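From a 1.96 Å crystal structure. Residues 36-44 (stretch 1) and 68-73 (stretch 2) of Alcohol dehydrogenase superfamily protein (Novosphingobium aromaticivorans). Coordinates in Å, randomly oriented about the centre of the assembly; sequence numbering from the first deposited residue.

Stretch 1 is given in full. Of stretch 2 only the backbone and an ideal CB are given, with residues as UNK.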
# COMPACT_ATOMS: atom_id res chain seq x y z
N LEU A 36 11.60 5.67 -15.05
CA LEU A 36 10.28 6.13 -15.46
C LEU A 36 9.92 5.38 -16.72
O LEU A 36 10.63 5.46 -17.72
CB LEU A 36 10.28 7.64 -15.74
CG LEU A 36 8.92 8.23 -16.12
CD1 LEU A 36 7.95 8.08 -14.95
CD2 LEU A 36 9.07 9.69 -16.50
N VAL A 37 8.83 4.63 -16.67
CA VAL A 37 8.41 3.86 -17.82
C VAL A 37 7.27 4.51 -18.57
O VAL A 37 6.26 4.89 -17.98
CB VAL A 37 7.95 2.44 -17.42
CG1 VAL A 37 7.50 1.66 -18.66
CG2 VAL A 37 9.07 1.71 -16.69
N GLN A 38 7.45 4.66 -19.88
CA GLN A 38 6.39 5.21 -20.71
C GLN A 38 5.66 3.94 -21.09
O GLN A 38 6.17 3.12 -21.85
CB GLN A 38 6.97 5.88 -21.94
CG GLN A 38 5.93 6.46 -22.87
CD GLN A 38 6.53 7.38 -23.92
OE1 GLN A 38 7.45 6.99 -24.64
NE2 GLN A 38 6.00 8.59 -24.01
N ILE A 39 4.47 3.77 -20.53
CA ILE A 39 3.67 2.57 -20.75
C ILE A 39 2.98 2.53 -22.11
O ILE A 39 2.22 3.43 -22.46
CB ILE A 39 2.60 2.42 -19.64
CG1 ILE A 39 3.30 2.35 -18.27
CG2 ILE A 39 1.76 1.17 -19.89
CD1 ILE A 39 2.34 2.34 -17.08
N GLU A 40 3.26 1.48 -22.87
CA GLU A 40 2.66 1.32 -24.19
C GLU A 40 1.51 0.31 -24.17
O GLU A 40 0.56 0.43 -24.95
CB GLU A 40 3.74 0.92 -25.21
CG GLU A 40 4.77 2.04 -25.41
CD GLU A 40 5.89 1.69 -26.38
OE1 GLU A 40 5.59 1.17 -27.48
OE2 GLU A 40 7.06 1.95 -26.05
N ALA A 41 1.59 -0.66 -23.27
CA ALA A 41 0.55 -1.67 -23.13
C ALA A 41 0.39 -2.04 -21.66
O ALA A 41 1.38 -2.21 -20.93
CB ALA A 41 0.89 -2.91 -23.95
N SER A 42 -0.87 -2.15 -21.22
CA SER A 42 -1.20 -2.50 -19.85
C SER A 42 -1.93 -3.84 -19.85
O SER A 42 -2.97 -3.99 -20.50
CB SER A 42 -2.09 -1.40 -19.24
OG SER A 42 -2.49 -1.70 -17.91
N GLY A 43 -1.39 -4.82 -19.13
CA GLY A 43 -2.00 -6.13 -19.08
C GLY A 43 -3.04 -6.22 -17.97
O GLY A 43 -2.76 -5.87 -16.83
N THR A 44 -4.24 -6.70 -18.31
CA THR A 44 -5.31 -6.82 -17.33
C THR A 44 -5.28 -8.15 -16.60
O THR A 44 -4.65 -9.11 -17.04
CB THR A 44 -6.71 -6.68 -17.98
OG1 THR A 44 -6.98 -7.83 -18.80
CG2 THR A 44 -6.78 -5.42 -18.84
N UNK A 68 -4.50 -1.85 -12.49
CA UNK A 68 -3.70 -2.48 -13.52
C UNK A 68 -2.38 -2.88 -12.89
O UNK A 68 -1.71 -2.05 -12.29
CB UNK A 68 -3.49 -1.55 -14.72
N UNK A 69 -1.98 -4.14 -13.04
CA UNK A 69 -0.76 -4.63 -12.43
C UNK A 69 0.42 -4.89 -13.37
O UNK A 69 1.58 -4.73 -12.98
CB UNK A 69 -1.08 -5.93 -11.69
N UNK A 70 0.12 -5.30 -14.60
CA UNK A 70 1.16 -5.61 -15.60
C UNK A 70 1.38 -4.48 -16.61
O UNK A 70 0.45 -3.77 -16.98
CB UNK A 70 0.79 -6.89 -16.35
N UNK A 71 2.63 -4.35 -17.07
CA UNK A 71 2.93 -3.35 -18.07
C UNK A 71 4.02 -3.78 -19.04
O UNK A 71 4.73 -4.76 -18.81
CB UNK A 71 3.34 -2.05 -17.38
N UNK A 72 4.11 -3.03 -20.13
CA UNK A 72 5.12 -3.24 -21.16
C UNK A 72 5.28 -1.85 -21.75
O UNK A 72 4.30 -1.20 -22.10
CB UNK A 72 4.73 -4.29 -22.20
N UNK A 73 6.52 -1.38 -21.85
CA UNK A 73 6.73 -0.05 -22.40
C UNK A 73 8.18 0.26 -22.67
O UNK A 73 8.98 -0.64 -22.94
CB UNK A 73 6.16 1.00 -21.45

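Position 68 lies just before the strand, and its backbone decides much by itself: phi is 104° and psi 128°, and a positive phi favours glycine over any residue with a CB. The ideal CB would point toward stretch 1 and sit 3.3 Å from S42 OG, close but not prohibitive, so the backbone angle is the stronger argument. The deposited residue is glycine, G68.

At position 69 the CA-to-CB bond runs sideways, and the nearest atom of stretch 1 to the ideal CB is G43 O at 5.4 Å. Stretch 1 therefore sets few limits, and many side chains would suit. The residue is selenomethionine, M69, and its side chain makes no contact with stretch 1. Its backbone matters more: M69 N donates to a water at 2.8 Å, and the same water lies 2.8 Å from G43 O, bridging a gap too wide for a direct bond.

Positions 70 to 72 pair antiparallel with strand 41-43; 73 lies beyond the bulge, paired with I39. Position 70 faces G43 in a hydrogen-bonded pair, G43 N donating to the carbonyl O of 70 at 3.0 Å. The ideal CB lies 3.7 Å from G43 O, and because G43 has no side chain, there is room beside it for a medium-sized residue, polar or apolar. The deposited residue is aspartate, D70, with chi1 in m. A second water lies 2.9 Å from D70 OD2 and 2.8 Å from T44 O, placed to link them; OD1 is bonded elsewhere in the structure.

Position 71 pairs with S42 without backbone hydrogen bonds, and its CB shares that residue's face of the sheet. The ideal CB is 4.4 Å from I39 CG2, and V37 and I39 offer further methyl groups nearby, so a branched aliphatic or other apolar residue would suit. Leucine, L71, fills the place: CD2 meets I39 CD1 at 3.8 Å and CD1 meets V37 CG1 at 4.3 Å, with chi1 and chi2 both in p. L71 thus packs against V37 and I39, both in the strand before the corner at E40.

Position 72 turns to the other face, with A41 as its partner. A41 O accepts from the backbone N of 72 at 3.0 Å, while the carbonyl O of 72 accepts from both E40 N and A41 N, each at 3.0 Å; this doubled bond accompanies the bulge that shifts the register by one residue. A small apolar side chain would suit the neighbouring methyl of A41, though larger ones are not excluded by these atoms. Alanine, A72, places its CB 4.3 Å from A41 CB.

Position 73 is the most restrictive. Its ideal CB points toward stretch 1, only 2.2 Å from Q38 O, a clash, and is also tight against I39 CA at 3.0 Å and V37 CG1 at 3.2 Å. Only glycine fits this backbone. G73 is deposited, and its bare CA approaches Q38 O to 3.3 Å in a CA-H...O contact.

Stretch 2, residues 68-73: GMDLAG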
# COMPACT_ATOMS: atom_id res chain seq x y z
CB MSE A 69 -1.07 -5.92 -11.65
CG MSE A 69 -2.27 -5.80 -10.70
SE MSE A 69 -2.76 -7.39 -9.95
CE MSE A 69 -3.95 -7.90 -10.99
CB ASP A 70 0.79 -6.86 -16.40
CG ASP A 70 0.78 -8.13 -15.57
OD1 ASP A 70 1.71 -8.32 -14.74
OD2 ASP A 70 -0.13 -8.97 -15.76
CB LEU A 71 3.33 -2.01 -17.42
CG LEU A 71 4.60 -1.89 -16.57
CD1 LEU A 71 5.85 -2.11 -17.41
CD2 LEU A 71 4.63 -0.49 -15.95
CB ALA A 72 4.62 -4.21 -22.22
O HOH W 1 -3.42 -6.29 -14.19
O HOH W 2 -1.98 -9.04 -18.01
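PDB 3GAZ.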